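Local atomic coordinates of putative ADP-Ribosyltransferase Scabin (Streptomyces scabiei 87.22, PDB entry 5EWY), a protein that probably transfers ADP-ribose from NAD+ to DNA, as a mono-ADP-ribosyltransferase toxin of a plant-pathogenic Streptomyces. Residues R69-T74 against T118-D123; I137-G142 against G165-E170. All blocks are in the same frame, centred on the assembly; numbering follows the deposited sequence.

Contact 1: residues R69-T74 against T118-D123. With 5TQ (4-(8-fluoranyl-6-oxidanylidene-1,3,4,5-tetrahydrobenzo[c][1,6]naphthyridin-2-yl)butanoic acid), chain B.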
loop_
_atom_site.group_PDB
_atom_site.type_symbol
_atom_site.label_atom_id
_atom_site.label_comp_id
_atom_site.label_asym_id
_atom_site.label_seq_id
_atom_site.Cartn_x
_atom_site.Cartn_y
_atom_site.Cartn_z
ATOM N N ARG A 69 -0.261 -7.170 -8.980
ATOM C CA ARG A 69 -0.934 -6.055 -9.624
ATOM C C ARG A 69 -0.115 -5.586 -10.823
ATOM O O ARG A 69 1.109 -5.437 -10.739
ATOM C CB ARG A 69 -1.085 -4.933 -8.607
ATOM C CG ARG A 69 -1.377 -3.557 -9.206
ATOM C CD ARG A 69 -1.674 -2.586 -8.085
ATOM N NE ARG A 69 -1.580 -1.167 -8.448
ATOM C CZ ARG A 69 -0.445 -0.474 -8.426
ATOM N NH1 ARG A 69 -0.437 0.818 -8.727
ATOM N NH2 ARG A 69 0.696 -1.075 -8.146
ATOM N N THR A 70 -0.785 -5.386 -11.956
ATOM C CA THR A 70 -0.108 -4.966 -13.173
ATOM C C THR A 70 -0.559 -3.590 -13.627
ATOM O O THR A 70 -0.052 -3.098 -14.642
ATOM C CB THR A 70 -0.286 -5.993 -14.306
ATOM O OG1 THR A 70 -1.675 -6.145 -14.600
ATOM C CG2 THR A 70 0.288 -7.336 -13.899
ATOM N N THR A 71 -1.522 -2.987 -12.962
ATOM C CA THR A 71 -1.905 -1.615 -13.225
ATOM C C THR A 71 -1.012 -0.674 -12.428
ATOM O O THR A 71 -0.193 -1.085 -11.598
ATOM C CB THR A 71 -3.377 -1.412 -12.896
ATOM O OG1 THR A 71 -3.595 -1.747 -11.513
ATOM C CG2 THR A 71 -4.253 -2.291 -13.762
ATOM N N CYS A 72 -1.235 0.627 -12.602
ATOM C CA CYS A 72 -0.342 1.641 -12.060
ATOM C C CYS A 72 -1.138 2.879 -11.695
ATOM O O CYS A 72 -0.639 4.005 -11.780
ATOM C CB CYS A 72 0.774 2.003 -13.048
ATOM S SG CYS A 72 0.241 2.532 -14.655
ATOM N N GLY A 73 -2.358 2.681 -11.226
ATOM C CA GLY A 73 -3.118 3.776 -10.687
ATOM C C GLY A 73 -2.689 4.091 -9.270
ATOM O O GLY A 73 -1.990 3.319 -8.611
ATOM N N THR A 74 -3.111 5.260 -8.811
ATOM C CA THR A 74 -2.846 5.677 -7.449
ATOM C C THR A 74 -3.490 4.689 -6.480
ATOM O O THR A 74 -4.629 4.256 -6.687
ATOM C CB THR A 74 -3.428 7.061 -7.207
ATOM O OG1 THR A 74 -2.911 7.973 -8.173
ATOM C CG2 THR A 74 -3.074 7.580 -5.806
ATOM N N THR A 118 -2.076 -1.602 1.324
ATOM C CA THR A 118 -2.606 -0.430 0.635
ATOM C C THR A 118 -3.936 -0.850 0.042
ATOM O O THR A 118 -4.306 -2.024 0.056
ATOM C CB THR A 118 -1.669 0.067 -0.480
ATOM O OG1 THR A 118 -1.682 -0.853 -1.580
ATOM C CG2 THR A 118 -0.218 0.255 0.051
ATOM N N THR A 119 -4.638 0.113 -0.550
ATOM C CA THR A 119 -5.930 -0.174 -1.149
ATOM C C THR A 119 -6.095 0.564 -2.469
ATOM O O THR A 119 -5.594 1.668 -2.650
ATOM C CB THR A 119 -7.084 0.202 -0.176
ATOM O OG1 THR A 119 -8.345 -0.018 -0.791
ATOM C CG2 THR A 119 -6.984 1.629 0.283
ATOM N N TYR A 120 -6.924 -0.024 -3.328
ATOM C CA TYR A 120 -7.378 0.661 -4.521
ATOM C C TYR A 120 -8.404 1.746 -4.218
ATOM O O TYR A 120 -8.692 2.574 -5.091
ATOM C CB TYR A 120 -8.051 -0.348 -5.457
ATOM C CG TYR A 120 -7.168 -1.378 -6.121
ATOM C CD1 TYR A 120 -6.320 -1.027 -7.156
ATOM C CD2 TYR A 120 -7.279 -2.730 -5.800
ATOM C CE1 TYR A 120 -5.554 -1.971 -7.814
ATOM C CE2 TYR A 120 -6.497 -3.682 -6.450
ATOM C CZ TYR A 120 -5.660 -3.288 -7.473
ATOM O OH TYR A 120 -4.886 -4.209 -8.144
ATOM N N ASP A 121 -8.969 1.767 -3.012
ATOM C CA ASP A 121 -10.115 2.615 -2.663
ATOM C C ASP A 121 -9.649 3.873 -1.937
ATOM O O ASP A 121 -9.245 3.817 -0.756
ATOM C CB ASP A 121 -11.053 1.793 -1.779
ATOM C CG ASP A 121 -12.306 2.527 -1.389
ATOM O OD1 ASP A 121 -12.511 3.680 -1.801
ATOM O OD2 ASP A 121 -13.110 1.906 -0.631
ATOM N N HIS A 122 -9.743 5.011 -2.627
ATOM C CA HIS A 122 -9.419 6.302 -2.042
ATOM C C HIS A 122 -10.104 6.529 -0.702
ATOM O O HIS A 122 -9.538 7.206 0.174
ATOM C CB HIS A 122 -9.803 7.398 -3.030
ATOM C CG HIS A 122 -9.667 8.775 -2.461
ATOM N ND1 HIS A 122 -10.671 9.388 -1.744
ATOM C CD2 HIS A 122 -8.612 9.626 -2.428
ATOM C CE1 HIS A 122 -10.253 10.561 -1.315
ATOM N NE2 HIS A 122 -9.007 10.736 -1.715
ATOM N N ASP A 123 -11.325 6.040 -0.559
ATOM C CA ASP A 123 -12.181 6.334 0.594
ATOM C C ASP A 123 -12.069 5.334 1.745
ATOM O O ASP A 123 -12.814 5.462 2.719
ATOM C CB ASP A 123 -13.643 6.420 0.156
ATOM C CG ASP A 123 -13.888 7.535 -0.803
ATOM O OD1 ASP A 123 -13.191 8.560 -0.753
ATOM O OD2 ASP A 123 -14.784 7.349 -1.632
HETATM N N12 5TQ B . -3.596 -1.655 9.344
HETATM C C13 5TQ B . -3.306 -0.369 9.540
HETATM C C15 5TQ B . -3.404 -2.646 10.451
HETATM C C17 5TQ B . -0.933 -2.949 10.968
HETATM C C01 5TQ B . -5.738 -0.980 3.624
HETATM C C02 5TQ B . -6.113 -2.296 3.388
HETATM C C03 5TQ B . -5.942 -3.274 4.361
HETATM C C04 5TQ B . -5.368 -2.936 5.579
HETATM C C05 5TQ B . -4.997 -1.605 5.854
HETATM C C06 5TQ B . -5.175 -0.634 4.852
HETATM C C07 5TQ B . -4.810 0.751 5.125
HETATM C C08 5TQ B . -4.404 -1.222 7.113
HETATM C C09 5TQ B . -4.064 0.149 7.285
HETATM N N10 5TQ B . -4.251 1.070 6.307
HETATM C C11 5TQ B . -4.166 -2.083 8.194
HETATM C C14 5TQ B . -3.470 0.544 8.550
HETATM C C16 5TQ B . -2.261 -2.376 11.420
HETATM C C18 5TQ B . -0.205 -1.992 10.046
HETATM O O19 5TQ B . -4.972 1.640 4.249
HETATM F F20 5TQ B . -6.660 -2.616 2.214
HETATM O O21 5TQ B . 1.024 -1.785 10.224
HETATM O O22 5TQ B . -0.830 -1.423 9.133
HETATM O O HOH W 1 -5.049 -3.979 -10.894
#
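Y120 reaches R69 with the phenol end of its ring, and the two side chains run antiparallel as they pass. The closest pair is R69 CD and Y120 OH at 3.6 Å. The methylene chain of R69 approaches the ring obliquely, while the guanidinium plane stands 55° from the ring plane, so nothing here resembles a stack. R69 CG lies opposite the backbone N (chi1 162°) and the chain stays extended to NE, which carries the charged group past the phenol and back under its own loop. There R69 NH1 donates to G73 O at 2.9 Å, and T71 O sits 3.2 Å above the centre of the R69 guanidinium; R69 NH2 is hydrogen-bonded to G141 O. The T71 side chain runs at about a right angle to that of Y120, its OG1 near the ring plane beyond CE1. One water joins the two hydroxyls, 2.7 Å from T71 OG1 and donating to Y120 OH at 2.8 Å; the same phenol oxygen is also hydrogen-bonded to D144. Next to Y120, T119 OG1 accepts from D121 N at 2.9 Å, an ST turn where strand 115-119 ends. The contact thus joins the loop before strand 75-79 to the end of a pocket strand of the ADP-ribosyltransferase fold, where T118 O lies 3.2 Å from F20 of the inhibitor 5TQ.

Contact 2: residues I137-G142 against G165-E170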
loop_
_atom_site.group_PDB
_atom_site.type_symbol
_atom_site.label_atom_id
_atom_site.label_comp_id
_atom_site.label_asym_id
_atom_site.label_seq_id
_atom_site.Cartn_x
_atom_site.Cartn_y
_atom_site.Cartn_z
ATOM N N ILE A 137 -0.167 6.847 -3.045
ATOM C CA ILE A 137 0.972 6.002 -3.400
ATOM C C ILE A 137 0.956 5.760 -4.904
ATOM O O ILE A 137 -0.105 5.467 -5.479
ATOM C CB ILE A 137 0.893 4.670 -2.634
ATOM C CG1 ILE A 137 1.100 4.965 -1.152
ATOM C CG2 ILE A 137 1.909 3.637 -3.135
ATOM C CD1 ILE A 137 0.634 3.854 -0.237
ATOM N N ASP A 138 2.121 5.884 -5.538
ATOM C CA ASP A 138 2.250 5.609 -6.970
ATOM C C ASP A 138 3.447 4.673 -7.091
ATOM O O ASP A 138 4.591 5.102 -7.206
ATOM C CB ASP A 138 2.424 6.899 -7.754
ATOM C CG ASP A 138 2.706 6.668 -9.236
ATOM O OD1 ASP A 138 2.337 5.602 -9.777
ATOM O OD2 ASP A 138 3.273 7.574 -9.877
ATOM N N ALA A 139 3.172 3.372 -6.983
ATOM C CA ALA A 139 4.225 2.380 -6.867
ATOM C C ALA A 139 3.924 1.216 -7.795
ATOM O O ALA A 139 2.752 0.839 -7.952
ATOM C CB ALA A 139 4.297 1.810 -5.434
ATOM N N PRO A 140 4.946 0.620 -8.385
ATOM C CA PRO A 140 4.736 -0.552 -9.239
ATOM C C PRO A 140 4.533 -1.786 -8.386
ATOM O O PRO A 140 5.090 -1.911 -7.294
ATOM C CB PRO A 140 6.053 -0.673 -10.019
ATOM C CG PRO A 140 7.076 -0.069 -9.122
ATOM C CD PRO A 140 6.363 1.036 -8.363
ATOM N N GLY A 141 3.726 -2.696 -8.904
ATOM C CA GLY A 141 3.652 -4.031 -8.328
ATOM C C GLY A 141 2.676 -4.160 -7.184
ATOM O O GLY A 141 1.586 -3.584 -7.193
ATOM N N GLY A 142 3.077 -4.937 -6.183
ATOM C CA GLY A 142 2.158 -5.279 -5.104
ATOM C C GLY A 142 1.351 -6.517 -5.423
ATOM O O GLY A 142 1.118 -6.872 -6.578
ATOM N N GLY A 165 7.853 -6.319 1.458
ATOM C CA GLY A 165 8.992 -5.458 1.660
ATOM C C GLY A 165 8.636 -3.999 1.775
ATOM O O GLY A 165 9.541 -3.166 1.910
ATOM N N GLY A 166 7.352 -3.669 1.745
ATOM C CA GLY A 166 6.922 -2.290 1.849
ATOM C C GLY A 166 7.201 -1.486 0.598
ATOM O O GLY A 166 7.233 -2.009 -0.516
ATOM N N ILE A 167 7.344 -0.178 0.805
ATOM C CA ILE A 167 7.271 0.810 -0.274
ATOM C C ILE A 167 8.266 1.919 0.019
ATOM O O ILE A 167 8.144 2.617 1.037
ATOM C CB ILE A 167 5.864 1.419 -0.372
ATOM C CG1 ILE A 167 4.780 0.335 -0.480
ATOM C CG2 ILE A 167 5.789 2.387 -1.572
ATOM C CD1 ILE A 167 3.392 0.887 -0.308
ATOM N N ARG A 168 9.220 2.123 -0.894
ATOM C CA ARG A 168 10.195 3.195 -0.746
ATOM C C ARG A 168 9.524 4.559 -0.849
ATOM O O ARG A 168 8.506 4.728 -1.524
ATOM C CB ARG A 168 11.272 3.093 -1.835
ATOM C CG ARG A 168 12.211 1.914 -1.659
ATOM C CD ARG A 168 13.519 2.122 -2.402
ATOM N NE ARG A 168 13.348 2.090 -3.853
ATOM C CZ ARG A 168 13.148 0.982 -4.563
ATOM N NH1 ARG A 168 13.075 -0.197 -3.959
ATOM N NH2 ARG A 168 13.014 1.054 -5.882
ATOM N N THR A 169 10.159 5.559 -0.235
ATOM C CA THR A 169 9.562 6.891 -0.194
ATOM C C THR A 169 9.391 7.492 -1.593
ATOM O O THR A 169 8.442 8.259 -1.807
ATOM C CB THR A 169 10.388 7.829 0.694
ATOM O OG1 THR A 169 9.756 9.117 0.733
ATOM C CG2 THR A 169 11.826 7.972 0.179
ATOM N N GLU A 170 10.239 7.119 -2.556
ATOM C CA GLU A 170 10.112 7.686 -3.905
ATOM C C GLU A 170 8.765 7.345 -4.532
ATOM O O GLU A 170 8.396 7.958 -5.547
ATOM C CB GLU A 170 11.261 7.226 -4.812
ATOM C CG GLU A 170 11.249 5.751 -5.172
ATOM C CD GLU A 170 12.492 5.307 -5.901
ATOM O OE1 GLU A 170 12.619 5.617 -7.111
ATOM O OE2 GLU A 170 13.337 4.647 -5.254
#
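A139 and I167 mark the closest backbone approach, with CA atoms 7.4 Å apart, and no hydrogen bond links the two segments. Residues 137-142 leave strand 133-137 and pass through G141 and G142, both at positive phi; G165 and G166, also at positive phi, lead 165-170 away from strand 160-164. Just after G166, I167 directs its CB toward the other loop and uses two branches. I167 CG2, anti to the backbone N (chi1 -53° for CG1), meets A139 CB at 4.2 Å. On the other branch I167 CD1 touches I137 CD1 at 4.1 Å, the two isoleucine side chains crossing at about a right angle. Both isoleucines also pack on T118 of strand 115-119. Farther along, R168 NE donates to E170 OE2 at 2.9 Å, almost straight at 176°: the oxygen lies in the guanidinium plane, but the nitrogen stands above the carboxylate plane. The NH1 of R168 is hydrogen-bonded to H50 O and A52 O. Across the two loops the touch is made by methyl groups alone, at ordinary van der Waals distances and in a buried setting, so this hydrophobic join rests on shape and burial, while the charged pair ties 165-170 to itself.

Contacts 1 and 2 have centres 11 Å apart and meet directly, largely through R69. R69 N lies 2.8 Å from G142 O and R69 NH2 2.8 Å from A139 O, both probable hydrogen bonds, so one arginine joins loop 69-74 to loop 137-142 while its methylenes serve contact 1. A second bridge is apolar: T118 CG2 packs 3.7 Å from I167 CD1, placing the strand that borders the inhibitor against the isoleucine pair of contact 2. Contact 1 supplies pocket residues T118 and T119; contact 2 stands farther back, the side chain of I137 being about 8 Å from 5TQ, consistent with a layer behind the pocket wall.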